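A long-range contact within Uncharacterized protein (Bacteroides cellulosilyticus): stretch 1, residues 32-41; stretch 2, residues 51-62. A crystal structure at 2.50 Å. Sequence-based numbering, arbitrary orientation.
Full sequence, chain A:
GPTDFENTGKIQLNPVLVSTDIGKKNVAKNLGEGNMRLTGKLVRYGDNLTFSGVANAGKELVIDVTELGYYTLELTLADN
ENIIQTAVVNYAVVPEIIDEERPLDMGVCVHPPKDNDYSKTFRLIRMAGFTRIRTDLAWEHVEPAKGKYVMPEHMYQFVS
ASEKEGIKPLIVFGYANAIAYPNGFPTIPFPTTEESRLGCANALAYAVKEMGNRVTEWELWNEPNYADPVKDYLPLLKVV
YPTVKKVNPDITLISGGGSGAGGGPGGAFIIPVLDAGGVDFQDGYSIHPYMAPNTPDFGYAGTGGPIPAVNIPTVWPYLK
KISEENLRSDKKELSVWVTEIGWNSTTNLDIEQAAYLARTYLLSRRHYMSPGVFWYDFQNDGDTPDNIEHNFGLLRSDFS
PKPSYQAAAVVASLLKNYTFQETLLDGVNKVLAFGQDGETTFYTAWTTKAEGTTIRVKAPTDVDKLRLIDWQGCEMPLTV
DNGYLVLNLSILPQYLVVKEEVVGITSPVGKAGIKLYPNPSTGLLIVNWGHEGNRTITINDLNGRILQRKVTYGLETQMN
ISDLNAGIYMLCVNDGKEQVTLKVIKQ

Stretch 1 32-41: GEGNMRLTGK
Stretch 2 51-62: FSGVANAGKELV

Two antiparallel strands, 37-41 and 51-55, cross at 164° with axes 4.8 Å apart, both in extended beta conformation. The register pairs Leu38 with Ala55, Thr39 with Val54, Gly40 with Gly53 and Lys41 with Ser52. Every second pair carries the hydrogen bonds. Leu38 N donates to Ala55 O (2.8 Å, 171°), and Ala55 N returns to Leu38 O (3.0 Å); Gly40 N donates to Gly53 O (3.0 Å), and Gly53 N to Gly40 O (3.2 Å). All four amides and carbonyls of these two pairs are thus satisfied across the ladder. Two of these acceptors, Leu38 O and Gly40 O, also receive CA-H...O contacts: Val54 CA lies 3.5 Å from Leu38 O, and Ser52 CA 3.4 Å from Gly40 O.

The ladder ends at the Leu38-Ala55 pair; farther out, Met36 O approaches Ala57 N at 3.4 Å, but the angle is too poor for a hydrogen bond. Beyond it, a type II turn closes with Lys59 N to Asn56 O (2.9 Å), Gly58 taking positive phi, and a type II' turn spans Glu33-Met36. Ala57 CB packs 3.5 Å from Gly32 O.

Leu38 (t, p) sets CG 4.1 Å from Leu61 CD2 (Leu61 also t, p), and Gly40 leaves room for that methyl: a CB there would clash with Leu61 CD2. Outside the ladder, Arg37 NH2 reaches Asn56 OD1 at 2.7 Å.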

# COMPACT_ATOMS: atom_id res chain seq x y z
N GLY A 32 -37.90 -2.69 2.31
CA GLY A 32 -39.21 -2.50 1.67
C GLY A 32 -40.38 -2.96 2.53
O GLY A 32 -40.21 -3.27 3.71
N GLU A 33 -41.56 -3.01 1.92
CA GLU A 33 -42.81 -3.35 2.61
C GLU A 33 -43.67 -4.28 1.76
O GLU A 33 -43.68 -4.19 0.53
CB GLU A 33 -43.60 -2.07 2.93
CG GLU A 33 -42.86 -1.07 3.82
CD GLU A 33 -43.60 0.24 4.00
OE1 GLU A 33 -44.84 0.27 3.87
OE2 GLU A 33 -42.93 1.26 4.27
N GLY A 34 -44.39 -5.19 2.41
CA GLY A 34 -45.37 -6.05 1.75
C GLY A 34 -44.78 -7.11 0.84
O GLY A 34 -44.18 -8.07 1.33
N ASN A 35 -44.94 -6.93 -0.47
CA ASN A 35 -44.54 -7.91 -1.49
C ASN A 35 -43.25 -7.52 -2.25
O ASN A 35 -42.94 -8.10 -3.29
CB ASN A 35 -45.70 -8.11 -2.48
CG ASN A 35 -45.52 -9.34 -3.37
OD1 ASN A 35 -45.53 -9.23 -4.60
ND2 ASN A 35 -45.35 -10.50 -2.76
N MET A 36 -42.49 -6.56 -1.71
CA MET A 36 -41.23 -6.13 -2.33
C MET A 36 -40.12 -7.15 -2.06
O MET A 36 -39.71 -7.33 -0.92
CB MET A 36 -40.82 -4.75 -1.81
CG MET A 36 -41.79 -3.64 -2.16
SD MET A 36 -41.31 -2.05 -1.44
CE MET A 36 -42.75 -1.04 -1.82
N ARG A 37 -39.66 -7.82 -3.12
CA ARG A 37 -38.55 -8.78 -3.05
C ARG A 37 -37.24 -8.12 -3.48
O ARG A 37 -37.22 -7.40 -4.49
CB ARG A 37 -38.80 -9.98 -3.97
CG ARG A 37 -39.91 -10.92 -3.53
CD ARG A 37 -39.91 -12.17 -4.40
NE ARG A 37 -41.13 -12.98 -4.25
CZ ARG A 37 -41.40 -13.80 -3.24
NH1 ARG A 37 -42.55 -14.48 -3.24
NH2 ARG A 37 -40.55 -13.96 -2.22
N LEU A 38 -36.17 -8.37 -2.73
CA LEU A 38 -34.82 -7.89 -3.07
C LEU A 38 -33.98 -9.04 -3.63
O LEU A 38 -33.58 -9.94 -2.89
CB LEU A 38 -34.14 -7.29 -1.83
CG LEU A 38 -32.70 -6.78 -1.95
CD1 LEU A 38 -32.55 -5.76 -3.07
CD2 LEU A 38 -32.25 -6.20 -0.62
N THR A 39 -33.73 -9.01 -4.94
CA THR A 39 -32.89 -10.01 -5.61
C THR A 39 -31.46 -9.47 -5.74
O THR A 39 -31.26 -8.29 -6.06
CB THR A 39 -33.44 -10.35 -7.01
OG1 THR A 39 -34.81 -10.76 -6.91
CG2 THR A 39 -32.64 -11.49 -7.66
N GLY A 40 -30.48 -10.34 -5.47
CA GLY A 40 -29.06 -10.00 -5.56
C GLY A 40 -28.29 -10.99 -6.41
O GLY A 40 -28.48 -12.20 -6.27
N LYS A 41 -27.44 -10.48 -7.30
CA LYS A 41 -26.55 -11.29 -8.14
C LYS A 41 -25.11 -10.86 -7.90
O LYS A 41 -24.79 -9.68 -8.07
CB LYS A 41 -26.89 -11.09 -9.62
CG LYS A 41 -28.15 -11.81 -10.08
CD LYS A 41 -28.45 -11.53 -11.55
CE LYS A 41 -27.55 -12.33 -12.49
NZ LYS A 41 -27.58 -11.80 -13.88
N PHE A 51 -23.67 -15.91 -8.47
CA PHE A 51 -24.36 -16.47 -7.30
C PHE A 51 -25.57 -15.60 -6.98
O PHE A 51 -25.47 -14.37 -6.99
CB PHE A 51 -23.42 -16.53 -6.10
CG PHE A 51 -22.23 -17.42 -6.32
CD1 PHE A 51 -22.37 -18.81 -6.29
CD2 PHE A 51 -20.97 -16.88 -6.58
CE1 PHE A 51 -21.28 -19.64 -6.51
CE2 PHE A 51 -19.88 -17.71 -6.79
CZ PHE A 51 -20.03 -19.09 -6.76
N SER A 52 -26.71 -16.24 -6.71
CA SER A 52 -27.99 -15.55 -6.54
C SER A 52 -28.61 -15.78 -5.17
O SER A 52 -28.38 -16.81 -4.54
CB SER A 52 -28.98 -16.01 -7.62
OG SER A 52 -28.63 -15.46 -8.87
N GLY A 53 -29.40 -14.80 -4.74
CA GLY A 53 -30.14 -14.88 -3.48
C GLY A 53 -31.31 -13.91 -3.47
O GLY A 53 -31.29 -12.90 -4.17
N VAL A 54 -32.32 -14.23 -2.66
CA VAL A 54 -33.54 -13.41 -2.55
C VAL A 54 -33.87 -13.13 -1.07
O VAL A 54 -33.63 -13.97 -0.21
CB VAL A 54 -34.75 -14.10 -3.22
CG1 VAL A 54 -35.95 -13.15 -3.30
CG2 VAL A 54 -34.38 -14.61 -4.61
N ALA A 55 -34.41 -11.94 -0.81
CA ALA A 55 -34.83 -11.53 0.54
C ALA A 55 -36.14 -10.74 0.48
O ALA A 55 -36.26 -9.78 -0.28
CB ALA A 55 -33.75 -10.70 1.20
N ASN A 56 -37.12 -11.15 1.29
CA ASN A 56 -38.42 -10.47 1.37
C ASN A 56 -38.33 -9.22 2.24
O ASN A 56 -37.28 -8.95 2.83
CB ASN A 56 -39.49 -11.43 1.92
CG ASN A 56 -39.69 -12.65 1.04
OD1 ASN A 56 -39.52 -12.59 -0.18
ND2 ASN A 56 -40.07 -13.76 1.66
N ALA A 57 -39.43 -8.47 2.32
CA ALA A 57 -39.51 -7.23 3.09
C ALA A 57 -39.06 -7.41 4.54
O ALA A 57 -39.58 -8.27 5.26
CB ALA A 57 -40.92 -6.67 3.05
N GLY A 58 -38.07 -6.62 4.96
CA GLY A 58 -37.50 -6.69 6.30
C GLY A 58 -36.40 -7.73 6.52
O GLY A 58 -35.78 -7.75 7.58
N LYS A 59 -36.14 -8.58 5.52
CA LYS A 59 -35.22 -9.71 5.66
C LYS A 59 -33.80 -9.35 5.20
O LYS A 59 -33.60 -8.38 4.46
CB LYS A 59 -35.71 -10.92 4.85
CG LYS A 59 -37.15 -11.34 5.11
CD LYS A 59 -37.38 -11.79 6.54
CE LYS A 59 -38.81 -12.28 6.73
NZ LYS A 59 -39.12 -12.55 8.16
N GLU A 60 -32.84 -10.15 5.65
CA GLU A 60 -31.43 -10.01 5.25
C GLU A 60 -31.17 -10.79 3.96
O GLU A 60 -31.60 -11.94 3.83
CB GLU A 60 -30.51 -10.54 6.36
CG GLU A 60 -30.55 -9.74 7.66
CD GLU A 60 -29.71 -8.47 7.63
OE1 GLU A 60 -29.22 -8.07 6.55
OE2 GLU A 60 -29.53 -7.86 8.71
N LEU A 61 -30.49 -10.15 3.01
CA LEU A 61 -30.06 -10.82 1.78
C LEU A 61 -28.71 -11.51 1.99
O LEU A 61 -27.70 -10.83 2.23
CB LEU A 61 -29.96 -9.82 0.62
CG LEU A 61 -29.42 -10.33 -0.72
CD1 LEU A 61 -30.16 -11.58 -1.20
CD2 LEU A 61 -29.48 -9.23 -1.77
N VAL A 62 -28.71 -12.84 1.90
CA VAL A 62 -27.51 -13.65 2.09
C VAL A 62 -27.31 -14.53 0.85
O VAL A 62 -28.26 -15.15 0.38
CB VAL A 62 -27.63 -14.53 3.36
CG1 VAL A 62 -26.39 -15.40 3.53
CG2 VAL A 62 -27.85 -13.65 4.59